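Local coordinates for outer membrane protein SusF (Bacteroides thetaiotaomicron, PDB 4FE9) that binds starch at the cell surface through its carbohydrate-binding modules, ahead of the import of starch into the periplasm for degradation, at residues 266-271 and 303-308; 283-288 and 297-302. All blocks are in the same frame, centred on the assembly; numbering follows the deposited sequence.

Contact 1: 266-271 and 303-308; sequences TGSAYN and ANDQVK. With GLC (alpha-D-glucopyranose), chain C; EDO (1,2-ethanediol), chain J.
The side chain of S268 stands in for a backbone carbonyl: its OG accepts the N-H of Q306, at 2.8 Å and nearly straight (169°), just where strand 264-267 turns away into a short 3-10 segment. The hydroxyl lies between the backbone N and the carbonyl carbon (chi1 49°), and from there it reaches the neighbouring strand. In return, S268 N donates to Q306 O, also 2.8 Å away, so main chain and side chain of one serine grip both polar atoms of the Q306 backbone. Beyond it, A269 sets its CB against the carboxylate of D305, 3.7 Å from OD1.

Further into the sheet, the pairing becomes antiparallel, though not even. T266 and K308 form a hydrogen-bonded pair through T266 N to K308 O and K308 N to T266 O, the latter donor standing above the carbonyl plane, 49° out of it, while G267 and V307 make the non-hydrogen-bonded pair beside it. There the chains run close, with 3.9 Å between G267 CA and V307 CA; a CB on G267 would crowd Q306 O and V307 CG1 and clash with the ring of Y270, whose edge points at G267 CA. The two strands are neighbours in the antiparallel beta-sheet of carbohydrate-binding module 2.

K308 carries the contact into the glycan pocket. Its chain bends before its end, and NZ gives a hydrogen bond to O3 of the glucose (2.6 Å) and a weak one to O2 (3.5 Å). D318 forms a salt bridge with the same NZ and also bonds the sugar, which would probably help to hold the lysine in place. Q306 OE1 is bonded to N341, another residue of that pocket, and T266 OG1 to the carbonyl of A281.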
ATOM      1  N   THR A 266      19.320  -7.456  12.386  1.00 22.69           N
ATOM      2  CA  THR A 266      20.653  -7.131  12.844  1.00 23.40           C
ATOM      3  C   THR A 266      20.809  -5.605  12.865  1.00 25.01           C
ATOM      4  O   THR A 266      19.810  -4.866  12.757  1.00 23.90           O
ATOM      5  CB  THR A 266      21.720  -7.784  11.962  1.00 24.21           C
ATOM      6  OG1 THR A 266      23.002  -7.671  12.587  1.00 26.26           O
ATOM      7  CG2 THR A 266      21.762  -7.138  10.563  1.00 23.88           C
ATOM      8  N   GLY A 267      22.027  -5.134  13.121  1.00 25.36           N
ATOM      9  CA  GLY A 267      22.204  -3.810  13.681  1.00 25.81           C
ATOM     10  C   GLY A 267      23.641  -3.437  13.958  1.00 26.76           C
ATOM     11  O   GLY A 267      24.542  -4.303  13.985  1.00 25.25           O
ATOM     12  N   SER A 268      23.872  -2.128  14.085  1.00 28.01           N
ATOM     13  CA  SER A 268      25.120  -1.606  14.660  1.00 29.36           C
ATOM     14  C   SER A 268      25.395  -2.219  16.022  1.00 29.43           C
ATOM     15  O   SER A 268      26.476  -2.729  16.258  1.00 31.35           O
ATOM     16  CB  SER A 268      25.097  -0.062  14.748  1.00 28.14           C
ATOM     17  OG  SER A 268      23.895   0.416  15.337  1.00 28.59           O
ATOM     18  N   ALA A 269      24.371  -2.274  16.869  1.00 30.08           N
ATOM     19  CA  ALA A 269      24.500  -2.906  18.194  1.00 30.17           C
ATOM     20  C   ALA A 269      24.694  -4.445  18.164  1.00 30.74           C
ATOM     21  O   ALA A 269      24.772  -5.074  19.216  1.00 31.13           O
ATOM     22  CB  ALA A 269      23.327  -2.532  19.078  1.00 29.44           C
ATOM     23  N   TYR A 270      24.784  -5.036  16.963  1.00 30.61           N
ATOM     24  CA  TYR A 270      24.894  -6.514  16.816  1.00 30.11           C
ATOM     25  C   TYR A 270      26.005  -6.895  15.879  1.00 30.83           C
ATOM     26  O   TYR A 270      25.919  -7.919  15.186  1.00 30.84           O
ATOM     27  CB  TYR A 270      23.582  -7.137  16.294  1.00 30.88           C
ATOM     28  CG  TYR A 270      22.362  -6.823  17.122  1.00 25.29           C
ATOM     29  CD1 TYR A 270      22.118  -7.482  18.320  1.00 28.32           C
ATOM     30  CD2 TYR A 270      21.481  -5.857  16.724  1.00 21.48           C
ATOM     31  CE1 TYR A 270      20.996  -7.167  19.104  1.00 19.57           C
ATOM     32  CE2 TYR A 270      20.394  -5.501  17.511  1.00 20.61           C
ATOM     33  CZ  TYR A 270      20.138  -6.192  18.681  1.00 19.38           C
ATOM     34  OH  TYR A 270      19.051  -5.839  19.460  1.00 24.17           O
ATOM     35  N   ASN A 271      26.958  -5.986  15.709  1.00 30.83           N
ATOM     36  CA  ASN A 271      28.117  -6.252  14.899  1.00 29.88           C
ATOM     37  C   ASN A 271      27.805  -6.333  13.418  1.00 29.78           C
ATOM     38  O   ASN A 271      28.499  -7.018  12.666  1.00 28.56           O
ATOM     39  CB  ASN A 271      28.825  -7.532  15.371  1.00 30.72           C
ATOM     40  CG  ASN A 271      30.329  -7.502  15.096  1.00 33.37           C
ATOM     41  OD1 ASN A 271      30.988  -6.480  15.313  1.00 43.09           O
ATOM     42  ND2 ASN A 271      30.857  -8.588  14.551  1.00 32.38           N
ATOM     43  N   ALA A 303      19.782   5.264  21.652  1.00 28.65           N
ATOM     44  CA  ALA A 303      19.669   6.349  20.686  1.00 28.96           C
ATOM     45  C   ALA A 303      20.782   6.211  19.667  1.00 29.47           C
ATOM     46  O   ALA A 303      21.853   5.746  20.004  1.00 29.09           O
ATOM     47  CB  ALA A 303      19.725   7.705  21.396  1.00 29.64           C
ATOM     48  N   ASN A 304      20.405   6.282  18.385  1.00 30.42           N
ATOM     49  CA  ASN A 304      21.368   6.167  17.275  1.00 30.12           C
ATOM     50  C   ASN A 304      21.780   4.754  16.884  1.00 29.72           C
ATOM     51  O   ASN A 304      22.654   4.571  16.036  1.00 28.50           O
ATOM     52  CB  ASN A 304      22.610   7.021  17.538  1.00 31.01           C
ATOM     53  CG  ASN A 304      22.283   8.511  17.685  1.00 31.87           C
ATOM     54  OD1 ASN A 304      21.125   8.937  17.540  1.00 36.12           O
ATOM     55  ND2 ASN A 304      23.281   9.288  18.049  1.00 39.90           N
ATOM     56  N   ASP A 305      21.186   3.757  17.525  1.00 29.70           N
ATOM     57  CA  ASP A 305      21.240   2.383  17.001  1.00 29.50           C
ATOM     58  C   ASP A 305      20.719   2.352  15.554  1.00 28.10           C
ATOM     59  O   ASP A 305      19.717   2.970  15.250  1.00 27.72           O
ATOM     60  CB  ASP A 305      20.393   1.456  17.885  1.00 29.60           C
ATOM     61  CG  ASP A 305      21.140   1.015  19.181  1.00 33.18           C
ATOM     62  OD1 ASP A 305      22.410   1.082  19.195  1.00 35.39           O
ATOM     63  OD2 ASP A 305      20.449   0.581  20.170  1.00 36.50           O
ATOM     64  N   GLN A 306      21.436   1.669  14.669  1.00 26.96           N
ATOM     65  CA  GLN A 306      20.912   1.392  13.317  1.00 27.42           C
ATOM     66  C   GLN A 306      20.609  -0.081  13.160  1.00 25.53           C
ATOM     67  O   GLN A 306      21.342  -0.909  13.664  1.00 26.33           O
ATOM     68  CB  GLN A 306      21.916   1.828  12.254  1.00 26.13           C
ATOM     69  CG  GLN A 306      22.112   3.356  12.215  1.00 32.34           C
ATOM     70  CD  GLN A 306      23.257   3.778  11.338  1.00 38.57           C
ATOM     71  OE1 GLN A 306      23.321   3.424  10.164  1.00 39.87           O
ATOM     72  NE2 GLN A 306      24.127   4.602  11.877  1.00 40.06           N
ATOM     73  N   VAL A 307      19.521  -0.397  12.466  1.00 24.40           N
ATOM     74  CA  VAL A 307      19.148  -1.797  12.214  1.00 22.14           C
ATOM     75  C   VAL A 307      18.733  -2.059  10.774  1.00 21.65           C
ATOM     76  O   VAL A 307      18.251  -1.153  10.077  1.00 20.50           O
ATOM     77  CB  VAL A 307      18.001  -2.253  13.145  1.00 22.61           C
ATOM     78  CG1 VAL A 307      18.461  -2.245  14.627  1.00 20.24           C
ATOM     79  CG2 VAL A 307      16.796  -1.404  12.951  1.00 21.49           C
ATOM     80  N   LYS A 308      18.812  -3.330  10.369  1.00 19.92           N
ATOM     81  CA  LYS A 308      18.189  -3.797   9.111  1.00 18.51           C
ATOM     82  C   LYS A 308      17.567  -5.205   9.333  1.00 17.72           C
ATOM     83  O   LYS A 308      17.861  -5.863  10.330  1.00 17.10           O
ATOM     84  CB  LYS A 308      19.231  -3.878   7.999  1.00 18.95           C
ATOM     85  CG  LYS A 308      19.527  -2.557   7.337  1.00 20.07           C
ATOM     86  CD  LYS A 308      20.434  -2.729   6.188  1.00 26.55           C
ATOM     87  CE  LYS A 308      19.678  -2.652   4.891  1.00 25.49           C
ATOM     88  NZ  LYS A 308      20.610  -2.508   3.738  1.00 26.95           N
TER
HETATM   89  C1  GLC C   2      24.732  -5.804   2.178  1.00 39.37           C
HETATM   90  C2  GLC C   2      23.581  -5.074   2.860  1.00 33.06           C
HETATM   91  C3  GLC C   2      24.080  -3.885   3.652  1.00 28.68           C
HETATM   92  C4  GLC C   2      25.149  -4.331   4.631  1.00 29.33           C
HETATM   93  C5  GLC C   2      26.240  -5.068   3.898  1.00 28.13           C
HETATM   94  C6  GLC C   2      27.296  -5.582   4.871  1.00 25.75           C
HETATM   95  O2  GLC C   2      22.677  -4.616   1.870  1.00 31.80           O
HETATM   96  O3  GLC C   2      23.007  -3.252   4.360  1.00 24.62           O
HETATM   97  O4  GLC C   2      25.735  -3.201   5.224  1.00 29.29           O
HETATM   98  O5  GLC C   2      25.705  -6.171   3.156  1.00 34.53           O
HETATM   99  O6  GLC C   2      28.295  -6.255   4.106  1.00 28.07           O
HETATM  100  C1  EDO J 515      21.522   6.379  23.501  1.00 32.86           C
HETATM  101  O1  EDO J 515      20.505   5.935  24.431  1.00 29.05           O
HETATM  102  C2  EDO J 515      22.706   5.419  23.539  1.00 36.58           C
HETATM  103  O2  EDO J 515      23.566   5.617  22.412  1.00 37.24           O

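Contact 2: 283-288 and 297-302. With EDO (1,2-ethanediol), chain F.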
ATOM      1  N   LYS A 283      18.768 -11.421  15.370  1.00 20.98           N
ATOM      2  CA  LYS A 283      17.663 -11.671  16.279  1.00 20.14           C
ATOM      3  C   LYS A 283      16.416 -12.103  15.494  1.00 19.65           C
ATOM      4  O   LYS A 283      15.895 -11.338  14.680  1.00 18.56           O
ATOM      5  CB  LYS A 283      17.332 -10.412  17.074  1.00 20.76           C
ATOM      6  CG  LYS A 283      18.543  -9.767  17.809  1.00 23.78           C
ATOM      7  CD  LYS A 283      18.837 -10.493  19.101  1.00 25.55           C
ATOM      8  CE  LYS A 283      20.155 -11.220  19.008  1.00 33.08           C
ATOM      9  NZ  LYS A 283      20.827 -11.359  20.343  1.00 34.79           N
ATOM     10  N   ALA A 284      15.908 -13.286  15.792  1.00 17.35           N
ATOM     11  CA  ALA A 284      14.658 -13.763  15.174  1.00 17.47           C
ATOM     12  C   ALA A 284      13.473 -12.929  15.657  1.00 16.12           C
ATOM     13  O   ALA A 284      13.413 -12.561  16.828  1.00 19.07           O
ATOM     14  CB  ALA A 284      14.453 -15.252  15.488  1.00 16.93           C
ATOM     15  N   LEU A 285      12.627 -12.475  14.732  1.00 15.14           N
ATOM     16  CA  LEU A 285      11.281 -11.997  15.116  1.00 13.74           C
ATOM     17  C   LEU A 285      10.259 -13.132  15.136  1.00 12.92           C
ATOM     18  O   LEU A 285      10.496 -14.178  14.611  1.00 12.52           O
ATOM     19  CB  LEU A 285      10.800 -10.881  14.189  1.00 13.96           C
ATOM     20  CG  LEU A 285      11.435  -9.502  14.454  1.00 16.93           C
ATOM     21  CD1 LEU A 285      12.865  -9.446  13.808  1.00 14.43           C
ATOM     22  CD2 LEU A 285      10.522  -8.377  13.912  1.00 13.68           C
ATOM     23  N   VAL A 286       9.109 -12.872  15.732  1.00 12.61           N
ATOM     24  CA  VAL A 286       8.113 -13.897  15.963  1.00 11.44           C
ATOM     25  C   VAL A 286       7.007 -13.772  14.901  1.00 10.37           C
ATOM     26  O   VAL A 286       6.447 -12.674  14.717  1.00 10.28           O
ATOM     27  CB  VAL A 286       7.501 -13.725  17.357  1.00 11.82           C
ATOM     28  CG1 VAL A 286       6.470 -14.872  17.666  1.00 10.38           C
ATOM     29  CG2 VAL A 286       8.624 -13.652  18.435  1.00 13.01           C
ATOM     30  N   PRO A 287       6.720 -14.868  14.158  1.00  9.29           N
ATOM     31  CA  PRO A 287       5.616 -14.726  13.180  1.00  9.08           C
ATOM     32  C   PRO A 287       4.263 -14.442  13.869  1.00  9.14           C
ATOM     33  O   PRO A 287       3.958 -15.035  14.886  1.00  9.51           O
ATOM     34  CB  PRO A 287       5.600 -16.097  12.428  1.00  9.96           C
ATOM     35  CG  PRO A 287       6.279 -17.070  13.358  1.00 11.29           C
ATOM     36  CD  PRO A 287       7.127 -16.270  14.379  1.00  8.24           C
ATOM     37  N   VAL A 288       3.486 -13.519  13.318  1.00  8.07           N
ATOM     38  CA  VAL A 288       2.105 -13.356  13.728  1.00  9.37           C
ATOM     39  C   VAL A 288       1.249 -14.534  13.204  1.00 10.24           C
ATOM     40  O   VAL A 288       1.340 -14.891  12.034  1.00 10.34           O
ATOM     41  CB  VAL A 288       1.512 -12.006  13.190  1.00  9.98           C
ATOM     42  CG1 VAL A 288       0.045 -11.881  13.570  1.00  8.90           C
ATOM     43  CG2 VAL A 288       2.314 -10.822  13.729  1.00 12.25           C
ATOM     44  N   GLY A 297       8.609  -8.329  17.519  1.00 12.93           N
ATOM     45  CA  GLY A 297       9.518  -8.614  18.600  1.00 15.09           C
ATOM     46  C   GLY A 297       9.509  -7.482  19.587  1.00 16.49           C
ATOM     47  O   GLY A 297       9.102  -6.364  19.256  1.00 16.33           O
ATOM     48  N   ILE A 298       9.946  -7.754  20.801  1.00 17.77           N
ATOM     49  CA  ILE A 298      10.220  -6.671  21.753  1.00 18.82           C
ATOM     50  C   ILE A 298      11.698  -6.532  22.016  1.00 20.10           C
ATOM     51  O   ILE A 298      12.395  -7.534  22.213  1.00 20.69           O
ATOM     52  CB  ILE A 298       9.460  -6.850  23.038  1.00 19.84           C
ATOM     53  CG1 ILE A 298       8.004  -6.459  22.820  1.00 17.91           C
ATOM     54  CG2 ILE A 298      10.087  -5.986  24.172  1.00 20.35           C
ATOM     55  CD1 ILE A 298       7.080  -6.836  23.946  1.00 22.33           C
ATOM     56  N   PHE A 299      12.223  -5.347  21.701  1.00 20.12           N
ATOM     57  CA  PHE A 299      13.659  -5.149  21.596  1.00 20.27           C
ATOM     58  C   PHE A 299      14.045  -3.843  22.296  1.00 20.37           C
ATOM     59  O   PHE A 299      13.202  -2.956  22.487  1.00 18.51           O
ATOM     60  CB  PHE A 299      14.112  -5.083  20.137  1.00 20.48           C
ATOM     61  CG  PHE A 299      13.917  -6.359  19.372  1.00 22.87           C
ATOM     62  CD1 PHE A 299      14.715  -7.483  19.635  1.00 25.36           C
ATOM     63  CD2 PHE A 299      13.009  -6.412  18.321  1.00 22.22           C
ATOM     64  CE1 PHE A 299      14.536  -8.665  18.926  1.00 28.34           C
ATOM     65  CE2 PHE A 299      12.825  -7.596  17.596  1.00 22.19           C
ATOM     66  CZ  PHE A 299      13.643  -8.697  17.848  1.00 28.89           C
ATOM     67  N   TYR A 300      15.308  -3.762  22.723  1.00 20.58           N
ATOM     68  CA  TYR A 300      15.835  -2.526  23.309  1.00 22.12           C
ATOM     69  C   TYR A 300      16.571  -1.774  22.288  1.00 21.36           C
ATOM     70  O   TYR A 300      17.494  -2.302  21.688  1.00 22.72           O
ATOM     71  CB  TYR A 300      16.759  -2.795  24.500  1.00 20.66           C
ATOM     72  CG  TYR A 300      17.127  -1.508  25.228  1.00 24.16           C
ATOM     73  CD1 TYR A 300      16.148  -0.790  25.945  1.00 22.13           C
ATOM     74  CD2 TYR A 300      18.335  -0.900  25.007  1.00 21.59           C
ATOM     75  CE1 TYR A 300      16.419   0.450  26.502  1.00 28.76           C
ATOM     76  CE2 TYR A 300      18.615   0.365  25.552  1.00 33.34           C
ATOM     77  CZ  TYR A 300      17.639   1.031  26.287  1.00 28.41           C
ATOM     78  OH  TYR A 300      17.900   2.272  26.851  1.00 36.70           O
ATOM     79  N   PHE A 301      16.222  -0.495  22.112  1.00 23.36           N
ATOM     80  CA  PHE A 301      17.048   0.379  21.247  1.00 22.84           C
ATOM     81  C   PHE A 301      17.612   1.571  22.040  1.00 22.62           C
ATOM     82  O   PHE A 301      16.883   2.230  22.793  1.00 23.15           O
ATOM     83  CB  PHE A 301      16.259   0.867  20.035  1.00 22.80           C
ATOM     84  CG  PHE A 301      15.749  -0.240  19.150  1.00 20.12           C
ATOM     85  CD1 PHE A 301      16.547  -0.765  18.125  1.00 28.61           C
ATOM     86  CD2 PHE A 301      14.478  -0.733  19.314  1.00 22.36           C
ATOM     87  CE1 PHE A 301      16.053  -1.786  17.271  1.00 23.79           C
ATOM     88  CE2 PHE A 301      13.974  -1.745  18.461  1.00 23.29           C
ATOM     89  CZ  PHE A 301      14.764  -2.241  17.431  1.00 21.17           C
ATOM     90  N   ALA A 302      18.923   1.687  22.015  1.00 23.70           N
ATOM     91  CA  ALA A 302      19.636   2.936  22.365  1.00 25.93           C
ATOM     92  C   ALA A 302      19.313   4.053  21.365  1.00 27.24           C
ATOM     93  O   ALA A 302      18.734   3.806  20.297  1.00 27.79           O
ATOM     94  CB  ALA A 302      21.115   2.683  22.380  1.00 24.81           C
TER
HETATM   95  C1  EDO F 511      11.827 -10.905  21.078  1.00 22.40           C
HETATM   96  O1  EDO F 511      10.541 -10.367  21.414  1.00 17.80           O
HETATM   97  C2  EDO F 511      11.705 -11.550  19.719  1.00 21.91           C
HETATM   98  O2  EDO F 511      12.952 -12.167  19.389  1.00 35.88           O
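The ring of F299 lies between the two strands, its far end set against three consecutive residues, K283 to L285. L285 meets it at the rim: CG lies near the ring plane, 3.9 Å from F299 CE2, and the two side chains cross at about a right angle. K283 comes in obliquely with its CB, 3.8 Å from CE1 of F299, before its chain bends away. The first torsion of F299 (chi1 -65°) puts CG beside the backbone N. The ring lies so near G297 that a CB there would clash with CE2; L285 CD2 approaches the bare glycine backbone instead, 4.1 Å from G297 N.

Strands 283-287 and 294-301 form a beta-hairpin of carbohydrate-binding module 2. The hairpin is paired nearer its turn, V286 with W296 and V288 with T294, and by F299 the strands have splayed enough to take a ring between them. An alanine at F299 would probably open a gap beside L285 CG and K283 CB and cost the leucine one of its packing partners, M265 and V354 remaining.

A 1,2-ethanediol, probably from the crystallisation liquor, also links the two strands: its O2 donates to A284 O (2.6 Å), and its O1 accepts from I298 N (2.7 Å, 172°). Further out, M265 of strand 264-267 touches both L285 and F299, and V354 packs on L285. Backbone bonds of K283 with M265 and of G297 with V352 tie the two segments to the strands that flank the hairpin.

Contacts 1 and 2 belong to one antiparallel sheet of carbohydrate-binding module 2, their centres about 13 Å apart. Along the chain the order is 266-271, 283-288, 297-302, 303-308, so the hairpin of contact 2 is enclosed by the strands that pair in contact 1. Across the sheet, strand 264-267 lies between 306-310 and 283-287 and thus borders both contacts. Side chains join them directly: V307 CG1 packs on F301 CE1 at 3.6 Å, and Y270 CE1 meets K283 CG at 3.8 Å. Contact 1 reaches the glycan pocket through K308, whereas contact 2 lies away from that pocket, in the body of the sheet.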